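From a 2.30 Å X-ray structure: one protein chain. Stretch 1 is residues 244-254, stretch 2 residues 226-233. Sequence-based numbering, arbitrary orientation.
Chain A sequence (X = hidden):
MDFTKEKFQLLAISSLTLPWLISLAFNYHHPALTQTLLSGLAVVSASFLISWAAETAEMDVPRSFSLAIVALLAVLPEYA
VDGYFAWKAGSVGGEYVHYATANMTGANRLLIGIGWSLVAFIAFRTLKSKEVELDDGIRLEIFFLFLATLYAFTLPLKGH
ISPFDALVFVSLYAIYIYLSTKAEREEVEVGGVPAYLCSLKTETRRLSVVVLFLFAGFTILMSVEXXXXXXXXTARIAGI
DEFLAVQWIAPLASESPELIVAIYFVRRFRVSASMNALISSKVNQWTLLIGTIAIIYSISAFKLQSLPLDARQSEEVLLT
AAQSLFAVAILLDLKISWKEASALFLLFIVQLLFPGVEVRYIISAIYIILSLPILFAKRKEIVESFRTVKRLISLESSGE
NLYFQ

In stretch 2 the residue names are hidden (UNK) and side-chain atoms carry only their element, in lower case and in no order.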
# COMPACT_ATOMS: atom_id res chain seq x y z
N LEU A 244 17.55 -5.36 -3.43
CA LEU A 244 17.33 -4.74 -2.13
C LEU A 244 16.72 -3.34 -2.31
O LEU A 244 15.87 -2.92 -1.52
CB LEU A 244 18.63 -4.66 -1.34
CG LEU A 244 19.33 -6.00 -1.06
CD1 LEU A 244 20.63 -5.78 -0.30
CD2 LEU A 244 18.41 -6.96 -0.30
N ALA A 245 17.16 -2.64 -3.34
CA ALA A 245 16.64 -1.30 -3.64
C ALA A 245 15.20 -1.38 -4.15
O ALA A 245 14.33 -0.66 -3.68
CB ALA A 245 17.53 -0.60 -4.65
N VAL A 246 14.97 -2.27 -5.11
CA VAL A 246 13.65 -2.48 -5.70
C VAL A 246 12.63 -2.96 -4.68
O VAL A 246 11.48 -2.51 -4.67
CB VAL A 246 13.73 -3.49 -6.87
CG1 VAL A 246 12.33 -3.92 -7.30
CG2 VAL A 246 14.50 -2.90 -8.04
N GLN A 247 13.06 -3.86 -3.80
CA GLN A 247 12.14 -4.51 -2.87
C GLN A 247 11.95 -3.75 -1.57
O GLN A 247 10.86 -3.74 -1.00
CB GLN A 247 12.62 -5.93 -2.58
CG GLN A 247 11.61 -6.81 -1.88
CD GLN A 247 11.99 -8.28 -1.92
OE1 GLN A 247 11.12 -9.14 -2.05
NE2 GLN A 247 13.28 -8.56 -1.80
N TRP A 248 13.01 -3.11 -1.08
CA TRP A 248 12.95 -2.50 0.25
C TRP A 248 13.03 -0.97 0.27
O TRP A 248 12.30 -0.33 1.02
CB TRP A 248 14.02 -3.11 1.17
CG TRP A 248 13.95 -4.61 1.23
CD1 TRP A 248 14.94 -5.48 0.92
CD2 TRP A 248 12.82 -5.40 1.62
NE1 TRP A 248 14.51 -6.77 1.09
CE2 TRP A 248 13.21 -6.75 1.52
CE3 TRP A 248 11.52 -5.11 2.05
CZ2 TRP A 248 12.35 -7.80 1.84
CZ3 TRP A 248 10.67 -6.16 2.36
CH2 TRP A 248 11.09 -7.49 2.25
N ILE A 249 13.91 -0.40 -0.54
CA ILE A 249 14.09 1.05 -0.53
C ILE A 249 12.96 1.77 -1.27
O ILE A 249 12.39 2.72 -0.75
CB ILE A 249 15.45 1.47 -1.11
CG1 ILE A 249 16.58 0.85 -0.29
CG2 ILE A 249 15.58 2.99 -1.10
CD1 ILE A 249 17.96 1.23 -0.78
N ALA A 250 12.63 1.30 -2.47
CA ALA A 250 11.57 1.91 -3.26
C ALA A 250 10.19 1.93 -2.58
O ALA A 250 9.52 2.96 -2.59
CB ALA A 250 11.49 1.29 -4.66
N PRO A 251 9.75 0.80 -1.99
CA PRO A 251 8.46 0.88 -1.31
C PRO A 251 8.50 1.76 -0.06
O PRO A 251 7.48 2.33 0.32
CB PRO A 251 8.17 -0.57 -0.92
CG PRO A 251 8.97 -1.38 -1.86
CD PRO A 251 10.23 -0.59 -2.08
N LEU A 252 9.67 1.85 0.57
CA LEU A 252 9.83 2.67 1.77
C LEU A 252 9.48 4.12 1.44
O LEU A 252 8.83 4.80 2.22
CB LEU A 252 11.25 2.58 2.31
CG LEU A 252 11.43 3.00 3.77
CD1 LEU A 252 10.77 1.98 4.70
CD2 LEU A 252 12.90 3.18 4.12
N ALA A 253 9.90 4.57 0.26
CA ALA A 253 9.60 5.92 -0.18
C ALA A 253 8.14 6.07 -0.61
O ALA A 253 7.59 7.17 -0.62
CB ALA A 253 10.52 6.32 -1.32
N SER A 254 7.51 4.95 -0.96
CA SER A 254 6.12 4.97 -1.42
C SER A 254 5.14 4.81 -0.27
O SER A 254 4.03 5.35 -0.30
CB SER A 254 5.89 3.89 -2.48
OG SER A 254 6.74 4.05 -3.60
N UNK A 226 12.58 8.58 -13.17
CA UNK A 226 13.86 9.09 -12.69
C UNK A 226 14.17 8.55 -11.30
O UNK A 226 15.31 8.21 -11.00
c UNK A 226 13.86 10.60 -12.69
N UNK A 227 13.15 8.46 -10.45
CA UNK A 227 13.34 7.91 -9.12
C UNK A 227 13.70 6.43 -9.17
O UNK A 227 14.58 5.98 -8.43
c UNK A 227 12.10 8.14 -8.25
c UNK A 227 13.02 7.95 -5.92
c UNK A 227 11.41 6.34 -6.64
c UNK A 227 12.33 6.20 -4.43
c UNK A 227 13.10 7.32 -4.68
c UNK A 227 11.48 5.71 -5.41
c UNK A 227 12.17 7.47 -6.91
N UNK A 228 13.03 5.68 -10.04
CA UNK A 228 13.26 4.24 -10.15
C UNK A 228 14.61 3.93 -10.79
O UNK A 228 15.37 3.09 -10.30
o UNK A 228 10.87 3.85 -10.41
c UNK A 228 12.15 3.56 -10.95
N UNK A 229 14.92 4.62 -11.89
CA UNK A 229 16.20 4.45 -12.56
C UNK A 229 17.33 5.05 -11.74
O UNK A 229 18.46 4.57 -11.80
o UNK A 229 16.61 2.52 -15.01
c UNK A 229 15.17 4.43 -14.92
c UNK A 229 15.45 2.96 -15.17
c UNK A 229 16.17 5.08 -13.96
o UNK A 229 14.50 2.23 -15.55
N UNK A 230 17.02 6.10 -10.98
CA UNK A 230 17.99 6.70 -10.09
C UNK A 230 18.39 5.72 -9.00
O UNK A 230 19.57 5.58 -8.69
N UNK A 231 17.40 5.06 -8.42
CA UNK A 231 17.64 4.03 -7.42
C UNK A 231 18.51 2.91 -7.97
O UNK A 231 19.51 2.54 -7.36
c UNK A 231 17.02 3.43 -4.50
c UNK A 231 14.62 3.08 -5.13
c UNK A 231 16.32 3.44 -6.92
c UNK A 231 15.91 3.78 -5.49
N UNK A 232 18.12 2.38 -9.13
CA UNK A 232 18.86 1.29 -9.77
C UNK A 232 20.29 1.69 -10.09
O UNK A 232 21.21 0.89 -9.93
c UNK A 232 17.10 -1.23 -10.08
c UNK A 232 16.24 -0.29 -12.23
c UNK A 232 18.15 0.83 -11.05
c UNK A 232 16.85 0.04 -10.88
N UNK A 233 20.47 2.93 -10.55
CA UNK A 233 21.80 3.44 -10.87
C UNK A 233 22.65 3.57 -9.62
O UNK A 233 23.80 3.13 -9.59
c UNK A 233 22.11 4.74 -13.05
c UNK A 233 23.60 4.56 -13.23
c UNK A 233 21.70 4.78 -11.59
o UNK A 233 24.29 5.56 -13.52
o UNK A 233 24.09 3.42 -13.08

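Position 226 carries a single side-chain carbon, out of reach of stretch 1. One carbon and nothing more is alanine, Ala226, a small residue that fits a helix readily.

Position 227 has one carbon followed by a ring of six carbons, with no oxygen on it. The CA-to-CB bond points toward stretch 1, and ring carbons come close to Ala253 and Ala250. This is phenylalanine, Phe227. Its CZ lies 3.6 Å from Ala253 CB, and its CE2 lies 4.4 Å from Ala250 CA. Both approaches to the ring are oblique; the small alanines leave room for a flat, bulky group beside their helix.

At position 228 one carbon bears one oxygen; CB points sideways and nothing touches stretch 1. This is serine, Ser228. Although buried, its hydroxyl is satisfied by a hydrogen bond to a residue flanking the stretches.

Position 229 shows three carbons, the third carrying two oxygens, all out of reach of stretch 1. A carboxylate on a two-carbon arm is glutamate, Glu229, and both its oxygens are hydrogen-bonded elsewhere in the structure.

Position 230 has no side-chain atoms and is glycine, Gly230. An ideal CB here would meet nothing of stretch 1, but would lie 2.6 Å from Ala226 O, a clash within its own helix.

Position 231 has four carbons, forked at the second, and touches Ala245, Ile249 and Ala250. The fork beyond CB identifies leucine, Leu231. With chi1 at -110°, between wells, it places CD1 3.6 Å from Ala250 CB and CD2 3.7 Å from Ile249 CG2. The fork lets it reach three residues of stretch 1, and it has the largest covered area in the contact.

Position 232 repeats the four carbons forked at the second, and a terminal carbon touches Val246. This is leucine, Leu232, with CD2 3.7 Å from Val246 CG2. A long, branched apolar chain can reach Val246 although its CA-to-CB bond points sideways.

Position 233 again has three carbons ending in two oxygens, out of reach of stretch 1. It is glutamate, Glu233, partly exposed, and OE1 is hydrogen-bonded elsewhere in the structure.

The side-chain contacts are all apolar, and no hydrogen bond crosses between the stretches. Two helices at 126° approach to 9.6 Å between axes, burying 294 Å² in total. Phe227 and Leu231, one helical turn apart, pack against alanines and Ile249, while Leu232 extends the contact to Val246. Apolar side-chain packing makes the contact.

Stretch 2 (226-233) AFSEGLLE
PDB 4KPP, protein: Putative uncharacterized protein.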